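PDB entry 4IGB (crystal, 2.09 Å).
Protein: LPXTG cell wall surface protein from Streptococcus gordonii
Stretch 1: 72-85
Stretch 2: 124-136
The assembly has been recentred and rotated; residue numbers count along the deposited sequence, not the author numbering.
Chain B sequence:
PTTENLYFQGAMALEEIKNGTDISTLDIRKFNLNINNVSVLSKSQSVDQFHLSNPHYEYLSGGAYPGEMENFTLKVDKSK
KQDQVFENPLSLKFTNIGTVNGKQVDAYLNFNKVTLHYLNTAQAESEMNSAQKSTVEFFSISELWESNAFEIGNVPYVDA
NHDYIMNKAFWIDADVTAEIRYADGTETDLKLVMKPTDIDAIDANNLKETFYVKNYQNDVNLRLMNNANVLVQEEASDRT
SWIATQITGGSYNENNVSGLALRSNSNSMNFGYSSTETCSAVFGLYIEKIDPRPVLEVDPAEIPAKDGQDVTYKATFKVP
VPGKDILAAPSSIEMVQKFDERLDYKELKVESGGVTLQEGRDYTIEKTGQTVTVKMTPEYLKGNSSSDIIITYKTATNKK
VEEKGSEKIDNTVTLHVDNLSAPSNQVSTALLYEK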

# COMPACT_ATOMS: atom_id res chain seq x y z
N PHE B 72 -0.92 -9.37 -21.30
CA PHE B 72 -2.33 -9.12 -21.56
C PHE B 72 -2.51 -8.01 -22.58
O PHE B 72 -1.99 -6.89 -22.40
CB PHE B 72 -3.06 -8.74 -20.27
CG PHE B 72 -3.04 -9.80 -19.21
CD1 PHE B 72 -1.92 -9.97 -18.40
CD2 PHE B 72 -4.15 -10.62 -19.00
CE1 PHE B 72 -1.91 -10.93 -17.40
CE2 PHE B 72 -4.13 -11.59 -18.02
CZ PHE B 72 -3.02 -11.75 -17.22
N THR B 73 -3.24 -8.31 -23.64
CA THR B 73 -3.54 -7.30 -24.63
C THR B 73 -5.04 -7.21 -24.86
O THR B 73 -5.79 -8.07 -24.40
CB THR B 73 -2.84 -7.59 -25.97
OG1 THR B 73 -3.42 -8.75 -26.57
CG2 THR B 73 -1.32 -7.81 -25.75
N LEU B 74 -5.45 -6.17 -25.56
CA LEU B 74 -6.85 -5.91 -25.87
C LEU B 74 -7.08 -6.00 -27.38
O LEU B 74 -6.38 -5.36 -28.16
CB LEU B 74 -7.25 -4.52 -25.36
CG LEU B 74 -7.45 -4.41 -23.85
CD1 LEU B 74 -7.49 -2.96 -23.41
CD2 LEU B 74 -8.74 -5.16 -23.44
N LYS B 75 -8.05 -6.81 -27.79
CA LYS B 75 -8.42 -6.93 -29.20
C LYS B 75 -9.18 -5.70 -29.70
O LYS B 75 -10.27 -5.40 -29.21
CB LYS B 75 -9.31 -8.16 -29.40
CG LYS B 75 -8.67 -9.45 -28.92
CD LYS B 75 -9.69 -10.57 -28.82
CE LYS B 75 -9.02 -11.86 -28.39
NZ LYS B 75 -9.99 -12.91 -27.97
N VAL B 76 -8.63 -5.00 -30.69
CA VAL B 76 -9.29 -3.81 -31.19
C VAL B 76 -10.17 -4.09 -32.41
O VAL B 76 -10.00 -5.09 -33.09
CB VAL B 76 -8.28 -2.67 -31.50
CG1 VAL B 76 -7.50 -2.33 -30.26
CG2 VAL B 76 -7.35 -3.06 -32.61
N ASP B 77 -11.14 -3.22 -32.65
CA ASP B 77 -11.88 -3.27 -33.90
C ASP B 77 -11.05 -2.50 -34.92
O ASP B 77 -10.95 -1.28 -34.86
CB ASP B 77 -13.26 -2.62 -33.74
CG ASP B 77 -14.15 -2.83 -34.95
OD1 ASP B 77 -13.62 -2.91 -36.08
OD2 ASP B 77 -15.38 -2.92 -34.77
N LYS B 78 -10.43 -3.23 -35.85
CA LYS B 78 -9.50 -2.62 -36.79
C LYS B 78 -10.20 -1.69 -37.78
O LYS B 78 -9.55 -0.89 -38.46
CB LYS B 78 -8.69 -3.69 -37.53
CG LYS B 78 -7.73 -4.47 -36.64
CD LYS B 78 -7.38 -5.83 -37.23
CE LYS B 78 -6.75 -5.70 -38.62
NZ LYS B 78 -5.47 -4.94 -38.57
N SER B 79 -11.52 -1.77 -37.84
CA SER B 79 -12.27 -0.97 -38.80
C SER B 79 -12.65 0.37 -38.20
O SER B 79 -13.17 1.24 -38.89
CB SER B 79 -13.54 -1.69 -39.25
OG SER B 79 -14.57 -1.58 -38.27
N LYS B 80 -12.41 0.53 -36.90
CA LYS B 80 -12.83 1.75 -36.21
C LYS B 80 -11.65 2.59 -35.77
O LYS B 80 -11.08 2.40 -34.68
CB LYS B 80 -13.73 1.42 -35.02
CG LYS B 80 -15.10 0.92 -35.42
CD LYS B 80 -15.92 0.57 -34.20
CE LYS B 80 -17.31 0.07 -34.60
NZ LYS B 80 -18.16 -0.20 -33.40
N LYS B 81 -11.27 3.53 -36.62
CA LYS B 81 -10.13 4.37 -36.34
C LYS B 81 -10.56 5.50 -35.41
O LYS B 81 -10.72 6.65 -35.81
CB LYS B 81 -9.48 4.87 -37.63
CG LYS B 81 -8.84 3.72 -38.42
CD LYS B 81 -8.77 4.00 -39.91
CE LYS B 81 -8.27 2.77 -40.66
NZ LYS B 81 -9.02 1.54 -40.27
N GLN B 82 -10.76 5.13 -34.15
CA GLN B 82 -11.25 6.06 -33.15
C GLN B 82 -11.05 5.46 -31.77
O GLN B 82 -10.62 4.31 -31.65
CB GLN B 82 -12.73 6.35 -33.39
CG GLN B 82 -13.62 5.12 -33.28
CD GLN B 82 -15.02 5.39 -33.80
OE1 GLN B 82 -15.22 6.26 -34.64
NE2 GLN B 82 -15.99 4.63 -33.30
N ASP B 83 -11.34 6.23 -30.74
CA ASP B 83 -11.17 5.76 -29.38
C ASP B 83 -12.00 4.51 -29.16
O ASP B 83 -13.09 4.37 -29.70
CB ASP B 83 -11.55 6.84 -28.38
CG ASP B 83 -10.62 8.03 -28.44
OD1 ASP B 83 -9.63 7.97 -29.20
OD2 ASP B 83 -10.87 9.03 -27.73
N GLN B 84 -11.45 3.57 -28.40
CA GLN B 84 -12.19 2.37 -28.06
C GLN B 84 -12.10 2.09 -26.56
O GLN B 84 -11.01 2.08 -25.99
CB GLN B 84 -11.72 1.17 -28.90
CG GLN B 84 -11.93 1.40 -30.39
CD GLN B 84 -11.45 0.25 -31.25
OE1 GLN B 84 -10.99 0.47 -32.38
NE2 GLN B 84 -11.56 -0.96 -30.75
N VAL B 85 -13.26 1.87 -25.94
CA VAL B 85 -13.38 1.75 -24.50
C VAL B 85 -13.64 0.31 -24.09
O VAL B 85 -14.53 -0.35 -24.62
CB VAL B 85 -14.54 2.61 -23.97
CG1 VAL B 85 -14.68 2.45 -22.46
CG2 VAL B 85 -14.32 4.07 -24.34
N ALA B 124 -0.47 4.94 -36.81
CA ALA B 124 -1.71 4.38 -36.27
C ALA B 124 -2.56 3.77 -37.38
O ALA B 124 -3.07 2.66 -37.25
CB ALA B 124 -2.51 5.46 -35.50
N GLU B 125 -2.72 4.51 -38.47
CA GLU B 125 -3.51 4.03 -39.61
C GLU B 125 -2.91 2.75 -40.17
O GLU B 125 -3.62 1.79 -40.48
CB GLU B 125 -3.53 5.11 -40.70
CG GLU B 125 -4.12 4.65 -42.02
CD GLU B 125 -5.52 5.20 -42.25
OE1 GLU B 125 -6.17 5.58 -41.26
OE2 GLU B 125 -5.95 5.27 -43.43
N SER B 126 -1.60 2.75 -40.31
CA SER B 126 -0.87 1.64 -40.88
C SER B 126 -1.14 0.36 -40.07
O SER B 126 -1.48 -0.68 -40.63
CB SER B 126 0.62 1.97 -40.90
OG SER B 126 1.38 0.92 -41.45
N GLU B 127 -0.99 0.45 -38.74
CA GLU B 127 -1.25 -0.69 -37.86
C GLU B 127 -2.69 -1.17 -37.99
O GLU B 127 -2.95 -2.37 -38.10
CB GLU B 127 -0.95 -0.32 -36.40
CG GLU B 127 0.49 0.04 -36.13
CD GLU B 127 1.42 -1.17 -36.24
OE1 GLU B 127 1.85 -1.50 -37.36
OE2 GLU B 127 1.73 -1.79 -35.20
N MET B 128 -3.64 -0.24 -37.98
CA MET B 128 -5.05 -0.61 -38.08
C MET B 128 -5.34 -1.36 -39.37
O MET B 128 -6.12 -2.32 -39.38
CB MET B 128 -5.93 0.63 -37.97
CG MET B 128 -5.94 1.24 -36.58
SD MET B 128 -6.74 0.19 -35.35
CE MET B 128 -8.46 0.59 -35.64
N ASN B 129 -4.72 -0.92 -40.46
CA ASN B 129 -4.93 -1.55 -41.76
C ASN B 129 -4.08 -2.80 -42.01
O ASN B 129 -4.39 -3.60 -42.89
CB ASN B 129 -4.72 -0.55 -42.89
CG ASN B 129 -5.77 0.53 -42.90
OD1 ASN B 129 -5.50 1.67 -43.26
ND2 ASN B 129 -6.98 0.18 -42.49
N SER B 130 -3.01 -2.96 -41.23
CA SER B 130 -2.10 -4.09 -41.42
C SER B 130 -2.85 -5.42 -41.42
O SER B 130 -4.00 -5.50 -41.00
CB SER B 130 -1.04 -4.12 -40.31
OG SER B 130 -1.55 -4.76 -39.15
N ALA B 131 -2.19 -6.47 -41.90
CA ALA B 131 -2.81 -7.79 -41.89
C ALA B 131 -2.56 -8.50 -40.56
O ALA B 131 -3.41 -9.23 -40.07
CB ALA B 131 -2.29 -8.62 -43.05
N GLN B 132 -1.40 -8.26 -39.97
CA GLN B 132 -0.98 -9.07 -38.83
C GLN B 132 -1.26 -8.47 -37.44
O GLN B 132 -1.31 -9.21 -36.47
CB GLN B 132 0.51 -9.44 -38.94
CG GLN B 132 1.44 -8.24 -39.07
CD GLN B 132 2.88 -8.56 -38.70
OE1 GLN B 132 3.14 -9.46 -37.89
NE2 GLN B 132 3.82 -7.82 -39.29
N LYS B 133 -1.44 -7.15 -37.35
CA LYS B 133 -1.63 -6.52 -36.04
C LYS B 133 -3.11 -6.44 -35.67
O LYS B 133 -3.93 -5.97 -36.46
CB LYS B 133 -1.03 -5.12 -36.00
CG LYS B 133 0.44 -5.04 -36.38
CD LYS B 133 1.28 -6.04 -35.63
CE LYS B 133 2.74 -5.69 -35.79
NZ LYS B 133 3.64 -6.82 -35.40
N SER B 134 -3.46 -6.91 -34.47
CA SER B 134 -4.86 -6.95 -34.07
C SER B 134 -5.12 -6.59 -32.60
O SER B 134 -6.27 -6.45 -32.20
CB SER B 134 -5.46 -8.33 -34.34
OG SER B 134 -4.83 -9.31 -33.53
N THR B 135 -4.07 -6.44 -31.81
CA THR B 135 -4.27 -6.13 -30.40
C THR B 135 -3.41 -4.96 -29.93
O THR B 135 -2.50 -4.51 -30.65
CB THR B 135 -3.99 -7.35 -29.50
OG1 THR B 135 -2.59 -7.62 -29.48
CG2 THR B 135 -4.75 -8.58 -29.99
N VAL B 136 -3.71 -4.46 -28.74
CA VAL B 136 -2.94 -3.38 -28.14
C VAL B 136 -2.53 -3.80 -26.73
O VAL B 136 -3.32 -4.38 -25.98
CB VAL B 136 -3.74 -2.06 -28.12
CG1 VAL B 136 -3.05 -1.00 -27.29
CG2 VAL B 136 -3.98 -1.54 -29.54
O HOH W 1 -8.77 -7.42 -33.22

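The two stretches meet first as strands and then as loop against helix end. Leu-74 and Lys-75 pair antiparallel with Val-136 and Thr-135, with Leu-74 opposite Val-136 in a hydrogen-bonded pair: Leu-74 N donates to Val-136 O at 2.8 Å, and Val-136 N returns the bond to Leu-74 O at 2.9 Å. The next pair, Lys-75 with Thr-135, is of the non-hydrogen-bonded kind, and its CA atoms draw in to 4.4 Å from the 5.2 Å between those of Leu-74 and Val-136. Thr-135 CA also lies 3.2 Å from Leu-74 O, a CA-H...O contact that gives this carbonyl a second partner. One more rung follows beyond the paired strand residues, where Val-76 N donates to Ser-134 O at 3.2 Å. A water then carries the ladder on, donating to Val-76 O at 2.6 Å and to Ser-134 O at 2.9 Å and so joining two carbonyls that could not bond to each other.

Past this point stretch 1 folds into a type I turn from Asp-77 to Lys-80, closed by Lys-80 N to Asp-77 O at 3.1 Å. Asp-77 OD1 braces the turn from within, accepting from Ser-79 N at 3.0 Å and Ser-79 OG at 2.7 Å. Meanwhile stretch 2 leaves its helix at Ser-130, whose OG accepts from Lys-133 N at 3.0 Å and donates to Glu-127 O at 3.0 Å, tying the helix end to the loop that follows.

Lys-78 links these two features. Its CA-to-CB bond points sideways, but with chi3 and chi4 both p the chain bends and its end comes nearer to stretch 2. There NZ donates to three backbone carbonyls: Met-128 O at 2.8 Å, Ser-130 O at 2.9 Å and Lys-133 O at 2.8 Å. The lesson is that where a helix ends and the chain turns, carbonyls can converge on one point, and an ammonium group with three protons can serve them together.

Met-128 is the apolar counterpart, with the largest area covered by the other stretch. Its m, m, m rotamer carries CE against the turn, 3.2 Å from Asp-77 O and 3.3 Å from Lys-80 O, so the methyl packs on backbone polar atoms as well as on carbon. Val-76 points toward stretch 2 and connects helix to strand: its CG2 lies 4.3 Å from Met-128 SD, while its CG1 meets Val-136 CG2 at 3.7 Å.

The remaining polar pairings are weaker or looser. Thr-73 and Thr-135, both buried and both p, bring their hydroxyls together in a weak hydrogen bond from Thr-135 OG1 to Thr-73 OG1 at 3.2 Å. The CA-to-CB bond of Lys-81 points toward stretch 2, and its CD lies 3.3 Å from Glu-125 OE1, while its NZ bonds weakly back to Lys-78 O at 3.1 Å. The contact thus combines strand pairing, an apolar plug and a lysine clasp on three carbonyls, with 733 Å² of surface buried, both sides summed.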